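Local coordinates for OsmC-like protein (Jannaschia sp., PDB 3CJE) that probably acts as an OsmC-like hydroperoxide resistance protein, an oxidoreductase of the family that detoxifies organic hydroperoxides, at residues L31-V36 with F66-T71; L92-R97 with F116-I121. One frame throughout, in Å; residues are numbered along the deposited sequence.

In the fold
Contacts 1 and 2 lie on one five-stranded antiparallel sheet, with their centres about 11 Å apart. Contact 1 packs helix 62-81 against strand 28-37. Contact 2 pairs strands 93-105 and 108-121, the hairpin that follows the helix in the chain. The helix touches both: Thr71 OG1 is 3.4 Å from Cys96 CB, and Ile67 CD1 is 3.7 Å from Cys96 O. Both contacts touch the second subunit, contact 2 through a continued sheet. A bound glycerol, probably from the crystallisation liquor, sits about 4 Å from the side chain of Leu92 in contact 2.

Contact 1: L31-V36 with F66-T71; sequences LDVAMV and FIAGLT
This is a buried, apolar helix-on-sheet contact, in which Leu31 and Val33 of strand 28-37 rest on Ile67, Ala68 and Thr71 of helix 62-81. The segment axes come within 9.0 Å and run at 142°. No hydrogen bond crosses. Ala68, with only a CB, faces the strand and touches both strand side chains. Its CB sits between Leu31 CD1, at 3.8 Å, and Val33 CG2, at 4.0 Å. Leu31 forks over the helix: CD1 also lies 3.4 Å from Ala68 O, while CD2 meets Thr71 CG2 at 3.9 Å. Val33 CG1, anti to the backbone N (chi1 178°), touches Ile67 CG2 at 3.6 Å. Val33 and Ile67 point opposite ways and touch through their flanks.

Thr71 turns its methyl to Leu31 and uses its hydroxyl within the helix. Thr71 OG1 donates to Ile67 O at 2.8 Å. Thr71 N bonds the same oxygen from the opposite face of the carbonyl plane. The hydroxyl is thus satisfied inside an apolar layer.

Leu45 of strand 41-47 touches both Val33 and Ala68, and Cys19 of strand 13-24 touches Leu31 and Thr71. Ile67 reaches on to Cys96 and Val98 of strand 93-105. Ala68 also packs on Leu65 of the second subunit.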
ATOM      1  N   LEU A  31       6.061  12.202   5.125  1.00 15.75           N
ATOM      2  CA  LEU A  31       6.644  10.942   4.770  1.00 15.99           C
ATOM      3  C   LEU A  31       7.724  11.154   3.714  1.00 19.14           C
ATOM      4  O   LEU A  31       7.404  11.411   2.575  1.00 21.29           O
ATOM      5  CB  LEU A  31       5.547  10.018   4.240  1.00 17.52           C
ATOM      6  CG  LEU A  31       4.385   9.827   5.226  1.00 22.47           C
ATOM      7  CD1 LEU A  31       3.123   9.308   4.606  1.00 20.96           C
ATOM      8  CD2 LEU A  31       4.884   8.989   6.437  1.00 21.66           C
ATOM      9  N   ASP A  32       8.980  11.020   4.123  1.00 17.47           N
ATOM     10  CA  ASP A  32      10.133  11.142   3.252  1.00 16.77           C
ATOM     11  C   ASP A  32      10.465   9.750   2.718  1.00 16.61           C
ATOM     12  O   ASP A  32      11.102   8.945   3.389  1.00 16.41           O
ATOM     13  CB  ASP A  32      11.316  11.697   4.045  1.00 17.88           C
ATOM     14  CG  ASP A  32      12.610  11.787   3.242  1.00 32.26           C
ATOM     15  OD1 ASP A  32      12.631  11.627   1.963  1.00 32.66           O
ATOM     16  OD2 ASP A  32      13.644  12.003   3.952  1.00 40.70           O
ATOM     17  N   VAL A  33       9.999   9.462   1.506  1.00 16.11           N
ATOM     18  CA  VAL A  33      10.185   8.153   0.877  1.00 15.15           C
ATOM     19  C   VAL A  33      11.382   8.165  -0.032  1.00 16.29           C
ATOM     20  O   VAL A  33      11.662   9.172  -0.722  1.00 16.28           O
ATOM     21  CB  VAL A  33       8.922   7.736   0.055  1.00 16.65           C
ATOM     22  CG1 VAL A  33       9.116   6.392  -0.647  1.00 18.58           C
ATOM     23  CG2 VAL A  33       7.681   7.718   0.945  1.00 17.63           C
ATOM     24  N   ALA A  34      12.167   7.098   0.017  1.00 15.32           N
ATOM     25  CA  ALA A  34      13.244   6.932  -0.938  1.00 15.08           C
ATOM     26  C   ALA A  34      13.211   5.554  -1.582  1.00 16.95           C
ATOM     27  O   ALA A  34      13.026   4.551  -0.882  1.00 16.56           O
ATOM     28  CB  ALA A  34      14.597   7.089  -0.250  1.00 16.60           C
HETATM   29  N   MSE A  35      13.389   5.483  -2.899  0.50 17.20           N
HETATM   30  CA  MSE A  35      13.822   4.240  -3.516  0.50 16.16           C
HETATM   31  C   MSE A  35      15.328   4.212  -3.315  0.50 16.31           C
HETATM   32  O   MSE A  35      16.028   5.194  -3.610  0.50 16.16           O
HETATM   33  CB  MSE A  35      13.500   4.162  -5.013  0.50 17.42           C
HETATM   34  CG  MSE A  35      13.789   2.801  -5.567  0.50 18.24           C
HETATM   35 SE   MSE A  35      13.228   2.543  -7.437  0.37 24.46          SE
HETATM   36  CE  MSE A  35      13.984   4.167  -8.188  0.50 22.35           C
ATOM     37  N   VAL A  36      15.831   3.094  -2.797  1.00 14.53           N
ATOM     38  CA  VAL A  36      17.243   2.890  -2.530  1.00 15.15           C
ATOM     39  C   VAL A  36      17.855   1.974  -3.586  1.00 16.32           C
ATOM     40  O   VAL A  36      18.959   2.237  -4.087  1.00 18.53           O
ATOM     41  CB  VAL A  36      17.465   2.324  -1.101  1.00 17.32           C
ATOM     42  CG1 VAL A  36      18.954   2.122  -0.870  1.00 22.15           C
ATOM     43  CG2 VAL A  36      16.881   3.303  -0.062  1.00 19.76           C
ATOM     44  N   PHE A  66       2.688   2.944  -1.694  1.00 14.38           N
ATOM     45  CA  PHE A  66       2.501   1.825  -0.763  1.00 14.71           C
ATOM     46  C   PHE A  66       3.256   2.044   0.558  1.00 15.26           C
ATOM     47  O   PHE A  66       2.691   1.927   1.636  1.00 14.92           O
ATOM     48  CB  PHE A  66       2.979   0.515  -1.396  1.00 15.95           C
ATOM     49  CG  PHE A  66       3.027  -0.609  -0.428  1.00 14.12           C
ATOM     50  CD1 PHE A  66       1.866  -1.196   0.051  1.00 14.69           C
ATOM     51  CD2 PHE A  66       4.251  -1.034   0.107  1.00 15.68           C
ATOM     52  CE1 PHE A  66       1.939  -2.239   0.990  1.00 19.39           C
ATOM     53  CE2 PHE A  66       4.304  -2.087   1.048  1.00 17.49           C
ATOM     54  CZ  PHE A  66       3.143  -2.657   1.484  1.00 18.82           C
ATOM     55  N   ILE A  67       4.563   2.316   0.482  1.00 14.84           N
ATOM     56  CA  ILE A  67       5.364   2.421   1.712  1.00 14.15           C
ATOM     57  C   ILE A  67       4.950   3.640   2.548  1.00 13.96           C
ATOM     58  O   ILE A  67       4.934   3.579   3.769  1.00 15.59           O
ATOM     59  CB  ILE A  67       6.881   2.355   1.467  1.00 15.38           C
ATOM     60  CG1 ILE A  67       7.622   2.017   2.777  1.00 15.80           C
ATOM     61  CG2 ILE A  67       7.418   3.593   0.775  1.00 15.25           C
ATOM     62  CD1 ILE A  67       9.106   1.709   2.623  1.00 14.52           C
ATOM     63  N   ALA A  68       4.583   4.741   1.874  1.00 14.32           N
ATOM     64  CA  ALA A  68       4.043   5.927   2.559  1.00 14.75           C
ATOM     65  C   ALA A  68       2.732   5.568   3.277  1.00 16.31           C
ATOM     66  O   ALA A  68       2.523   5.954   4.416  1.00 16.45           O
ATOM     67  CB  ALA A  68       3.833   7.088   1.604  1.00 16.15           C
ATOM     68  N   GLY A  69       1.863   4.828   2.610  1.00 15.99           N
ATOM     69  CA  GLY A  69       0.616   4.363   3.205  1.00 16.28           C
ATOM     70  C   GLY A  69       0.838   3.533   4.437  1.00 14.69           C
ATOM     71  O   GLY A  69       0.212   3.718   5.466  1.00 15.67           O
ATOM     72  N   LEU A  70       1.761   2.578   4.345  1.00 15.80           N
ATOM     73  CA  LEU A  70       2.049   1.688   5.481  1.00 15.05           C
ATOM     74  C   LEU A  70       2.586   2.495   6.641  1.00 15.72           C
ATOM     75  O   LEU A  70       2.109   2.358   7.748  1.00 14.61           O
ATOM     76  CB  LEU A  70       3.064   0.653   5.044  1.00 15.73           C
ATOM     77  CG  LEU A  70       3.511  -0.281   6.167  1.00 16.36           C
ATOM     78  CD1 LEU A  70       2.344  -1.015   6.922  1.00 17.42           C
ATOM     79  CD2 LEU A  70       4.564  -1.253   5.624  1.00 18.86           C
ATOM     80  N   THR A  71       3.560   3.373   6.372  1.00 15.98           N
ATOM     81  CA  THR A  71       4.194   4.178   7.432  1.00 15.21           C
ATOM     82  C   THR A  71       3.149   5.107   8.067  1.00 14.18           C
ATOM     83  O   THR A  71       3.059   5.224   9.302  1.00 16.11           O
ATOM     84  CB  THR A  71       5.396   4.951   6.881  1.00 16.38           C
ATOM     85  OG1 THR A  71       6.266   4.014   6.200  1.00 17.34           O
ATOM     86  CG2 THR A  71       6.158   5.665   7.990  1.00 19.08           C
TER

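Contact 2: L92-R97 with F116-I121; sequences LDVECR and FEIDII
Val94 and Cys96 meet Ile118 and Ile120 on one face of an antiparallel strand pair, while Asp93, Glu95 and Arg97 lie beside Ile121, Asp119 and Glu117 on the other. The strands run at 167°. Six backbone hydrogen bonds join the pairs Asp93-Ile121, Glu95-Asp119 and Arg97-Glu117. Val94-Ile120 and Cys96-Ile118 are the non-hydrogen-bonded pairs between them.

The apolar face interlocks diagonally. The Ile118 CG2 methyl sets against Val94 CG1 at 3.6 Å, one pair along from its own partner Cys96. Val94 thus fits between two isoleucines: CG1, anti to its backbone N (chi1 174°), takes the Ile118 side, and CG2 faces Ile120 CG1 at 4.3 Å. Ile118 CG1 also nears Cys96 SG, but Cys96 has two conformers and this touch is doubtful. Leu92 closes the row, with its CD1 3.5 Å from Ile121 O.

On the polar face, Ile121 leans across the strands. Its CD1 lies 4.1 Å from Glu95 OE1. Water 1 donates to both Glu95 OE1 and Asp119 OD2, which probably eases the repulsion of the two acids. Arg97 and Glu117 leave the sheet together, their chains alongside each other. Arg97 NH1 forms a salt bridge with Glu117 OE1 at 3.3 Å, with a weak hydrogen bond at the guanidinium edge. The guanidinium plane is turned 47° from the carboxylate. Water 2 links Arg97 O to Glu117 OE1. Glu117 OE2 and Asp119 OD1 have salt bridges to Arg155 and Arg157 of the second subunit, and Asp93 OD2 bonds Asn20.

Ile67 and Thr71 of helix 62-81 touch Cys96, and Met75 touches Val94. Residues 116-120 pair in parallel with a strand of the second subunit. This is a regular antiparallel beta hairpin whose outer strand extends the sheet across the dimer interface, consistent with the intertwined dimer of OsmC-like proteins.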
ATOM      1  N   LEU A  92       6.994  12.169  17.205  1.00 16.80           N
ATOM      2  CA  LEU A  92       6.988  10.812  16.699  1.00 14.70           C
ATOM      3  C   LEU A  92       7.752  10.705  15.375  1.00 15.19           C
ATOM      4  O   LEU A  92       7.539  11.519  14.452  1.00 17.28           O
ATOM      5  CB  LEU A  92       5.548  10.359  16.491  1.00 15.80           C
ATOM      6  CG  LEU A  92       5.350   8.979  15.883  1.00 15.99           C
ATOM      7  CD1 LEU A  92       5.891   7.789  16.768  1.00 16.57           C
ATOM      8  CD2 LEU A  92       3.827   8.816  15.527  1.00 18.44           C
ATOM      9  N   ASP A  93       8.621   9.706  15.295  1.00 15.22           N
ATOM     10  CA  ASP A  93       9.327   9.372  14.061  1.00 14.57           C
ATOM     11  C   ASP A  93       9.246   7.866  13.865  1.00 17.87           C
ATOM     12  O   ASP A  93       9.491   7.092  14.800  1.00 17.45           O
ATOM     13  CB  ASP A  93      10.781   9.776  14.122  1.00 16.88           C
ATOM     14  CG  ASP A  93      11.464   9.667  12.778  1.00 24.31           C
ATOM     15  OD1 ASP A  93      11.656   8.536  12.274  1.00 25.97           O
ATOM     16  OD2 ASP A  93      11.791  10.744  12.224  1.00 30.65           O
ATOM     17  N   VAL A  94       8.869   7.466  12.650  1.00 16.03           N
ATOM     18  CA  VAL A  94       8.780   6.071  12.267  1.00 15.06           C
ATOM     19  C   VAL A  94       9.567   5.849  11.007  1.00 20.80           C
ATOM     20  O   VAL A  94       9.360   6.576  10.027  1.00 19.53           O
ATOM     21  CB  VAL A  94       7.323   5.603  12.079  1.00 15.93           C
ATOM     22  CG1 VAL A  94       7.248   4.143  11.510  1.00 17.44           C
ATOM     23  CG2 VAL A  94       6.565   5.749  13.418  1.00 19.19           C
ATOM     24  N   GLU A  95      10.459   4.863  11.037  1.00 15.89           N
ATOM     25  CA  GLU A  95      11.331   4.541   9.894  1.00 19.79           C
ATOM     26  C   GLU A  95      10.918   3.163   9.398  1.00 20.84           C
ATOM     27  O   GLU A  95      10.834   2.220  10.175  1.00 21.83           O
ATOM     28  CB  GLU A  95      12.800   4.516  10.329  1.00 23.16           C
ATOM     29  CG  GLU A  95      13.315   5.834  10.965  1.00 30.63           C
ATOM     30  CD  GLU A  95      14.779   5.806  11.566  1.00 37.87           C
ATOM     31  OE1 GLU A  95      15.057   5.149  12.615  1.00 44.06           O
ATOM     32  OE2 GLU A  95      15.647   6.513  10.991  1.00 58.46           O
ATOM     33  N   CYS A  96      10.651   3.034   8.107  0.70 15.34           N
ATOM     34  CA  CYS A  96      10.183   1.778   7.522  0.70 13.31           C
ATOM     35  C   CYS A  96      11.076   1.428   6.326  0.70 15.17           C
ATOM     36  O   CYS A  96      11.405   2.312   5.508  0.70 15.58           O
ATOM     37  CB  CYS A  96       8.744   1.927   7.069  0.70 16.20           C
ATOM     38  SG  CYS A  96       8.083   0.502   6.198  0.70 16.40           S
ATOM     39  N   ARG A  97      11.474   0.156   6.240  1.00 14.71           N
ATOM     40  CA  ARG A  97      12.265  -0.346   5.130  1.00 14.60           C
ATOM     41  C   ARG A  97      11.602  -1.594   4.611  1.00 15.29           C
ATOM     42  O   ARG A  97      11.273  -2.517   5.388  1.00 14.77           O
ATOM     43  CB  ARG A  97      13.703  -0.664   5.556  1.00 16.51           C
ATOM     44  CG  ARG A  97      14.554  -1.174   4.424  1.00 16.48           C
ATOM     45  CD  ARG A  97      15.996  -1.282   4.911  1.00 23.12           C
ATOM     46  NE  ARG A  97      16.900  -1.767   3.900  1.00 29.89           N
ATOM     47  CZ  ARG A  97      17.260  -3.035   3.755  1.00 32.83           C
ATOM     48  NH1 ARG A  97      16.781  -4.000   4.551  1.00 31.57           N
ATOM     49  NH2 ARG A  97      18.111  -3.340   2.784  1.00 36.82           N
ATOM     50  N   PHE A 116      10.231  -6.757   5.803  1.00 14.98           N
ATOM     51  CA  PHE A 116       9.578  -5.563   6.303  1.00 15.15           C
ATOM     52  C   PHE A 116      10.123  -5.204   7.687  1.00 16.03           C
ATOM     53  O   PHE A 116      10.130  -6.051   8.563  1.00 15.46           O
ATOM     54  CB  PHE A 116       8.085  -5.798   6.504  1.00 15.80           C
ATOM     55  CG  PHE A 116       7.275  -5.827   5.230  1.00 15.87           C
ATOM     56  CD1 PHE A 116       7.203  -6.966   4.450  1.00 20.16           C
ATOM     57  CD2 PHE A 116       6.567  -4.677   4.848  1.00 18.34           C
ATOM     58  CE1 PHE A 116       6.445  -6.971   3.269  1.00 19.68           C
ATOM     59  CE2 PHE A 116       5.804  -4.705   3.696  1.00 20.13           C
ATOM     60  CZ  PHE A 116       5.778  -5.818   2.908  1.00 17.55           C
ATOM     61  N   GLU A 117      10.531  -3.946   7.877  1.00 14.97           N
ATOM     62  CA  GLU A 117      11.097  -3.487   9.149  1.00 16.42           C
ATOM     63  C   GLU A 117      10.495  -2.146   9.469  1.00 17.28           C
ATOM     64  O   GLU A 117      10.435  -1.264   8.577  1.00 17.09           O
ATOM     65  CB  GLU A 117      12.632  -3.392   9.037  1.00 17.30           C
ATOM     66  CG  GLU A 117      13.306  -4.726   8.770  1.00 23.04           C
ATOM     67  CD  GLU A 117      14.813  -4.648   8.380  1.00 30.38           C
ATOM     68  OE1 GLU A 117      15.217  -3.837   7.471  1.00 35.85           O
ATOM     69  OE2 GLU A 117      15.568  -5.488   8.937  1.00 48.35           O
ATOM     70  N   ILE A 118      10.024  -1.978  10.699  1.00 15.10           N
ATOM     71  CA  ILE A 118       9.444  -0.703  11.178  1.00 14.82           C
ATOM     72  C   ILE A 118      10.093  -0.367  12.534  1.00 17.84           C
ATOM     73  O   ILE A 118       9.964  -1.128  13.474  1.00 17.91           O
ATOM     74  CB  ILE A 118       7.907  -0.757  11.318  1.00 16.64           C
ATOM     75  CG1 ILE A 118       7.307  -1.047   9.940  1.00 17.31           C
ATOM     76  CG2 ILE A 118       7.380   0.555  11.894  1.00 19.46           C
ATOM     77  CD1 ILE A 118       5.791  -1.120   9.899  1.00 22.45           C
ATOM     78  N   ASP A 119      10.839   0.734  12.565  1.00 15.59           N
ATOM     79  CA  ASP A 119      11.520   1.224  13.789  1.00 15.91           C
ATOM     80  C   ASP A 119      10.797   2.476  14.263  1.00 17.96           C
ATOM     81  O   ASP A 119      10.582   3.417  13.500  1.00 18.23           O
ATOM     82  CB  ASP A 119      12.955   1.575  13.499  1.00 18.10           C
ATOM     83  CG  ASP A 119      13.830   0.342  13.259  1.00 23.98           C
ATOM     84  OD1 ASP A 119      13.427  -0.786  13.564  1.00 22.94           O
ATOM     85  OD2 ASP A 119      14.986   0.545  12.819  1.00 29.75           O
ATOM     86  N   ILE A 120      10.466   2.500  15.543  1.00 15.45           N
ATOM     87  CA  ILE A 120       9.585   3.506  16.081  1.00 14.92           C
ATOM     88  C   ILE A 120      10.319   4.292  17.171  1.00 15.98           C
ATOM     89  O   ILE A 120      10.925   3.698  18.076  1.00 16.74           O
ATOM     90  CB  ILE A 120       8.350   2.820  16.644  1.00 15.43           C
ATOM     91  CG1 ILE A 120       7.525   2.147  15.525  1.00 18.46           C
ATOM     92  CG2 ILE A 120       7.500   3.853  17.419  1.00 14.60           C
ATOM     93  CD1 ILE A 120       6.582   1.073  15.963  1.00 18.47           C
ATOM     94  N   ILE A 121      10.257   5.622  17.072  1.00 14.65           N
ATOM     95  CA  ILE A 121      10.850   6.544  18.050  1.00 16.25           C
ATOM     96  C   ILE A 121       9.754   7.412  18.651  1.00 16.38           C
ATOM     97  O   ILE A 121       9.143   8.265  17.962  1.00 16.08           O
ATOM     98  CB  ILE A 121      11.939   7.447  17.423  1.00 17.14           C
ATOM     99  CG1 ILE A 121      12.974   6.572  16.719  1.00 18.98           C
ATOM    100  CG2 ILE A 121      12.541   8.337  18.523  1.00 18.15           C
ATOM    101  CD1 ILE A 121      14.016   7.388  15.906  1.00 26.26           C
TER
HETATM  102  O   HOH W   1      16.196   2.882  12.155  1.00 40.71           O
HETATM  103  O   HOH W   2      13.270  -4.593   5.436  1.00 18.39           O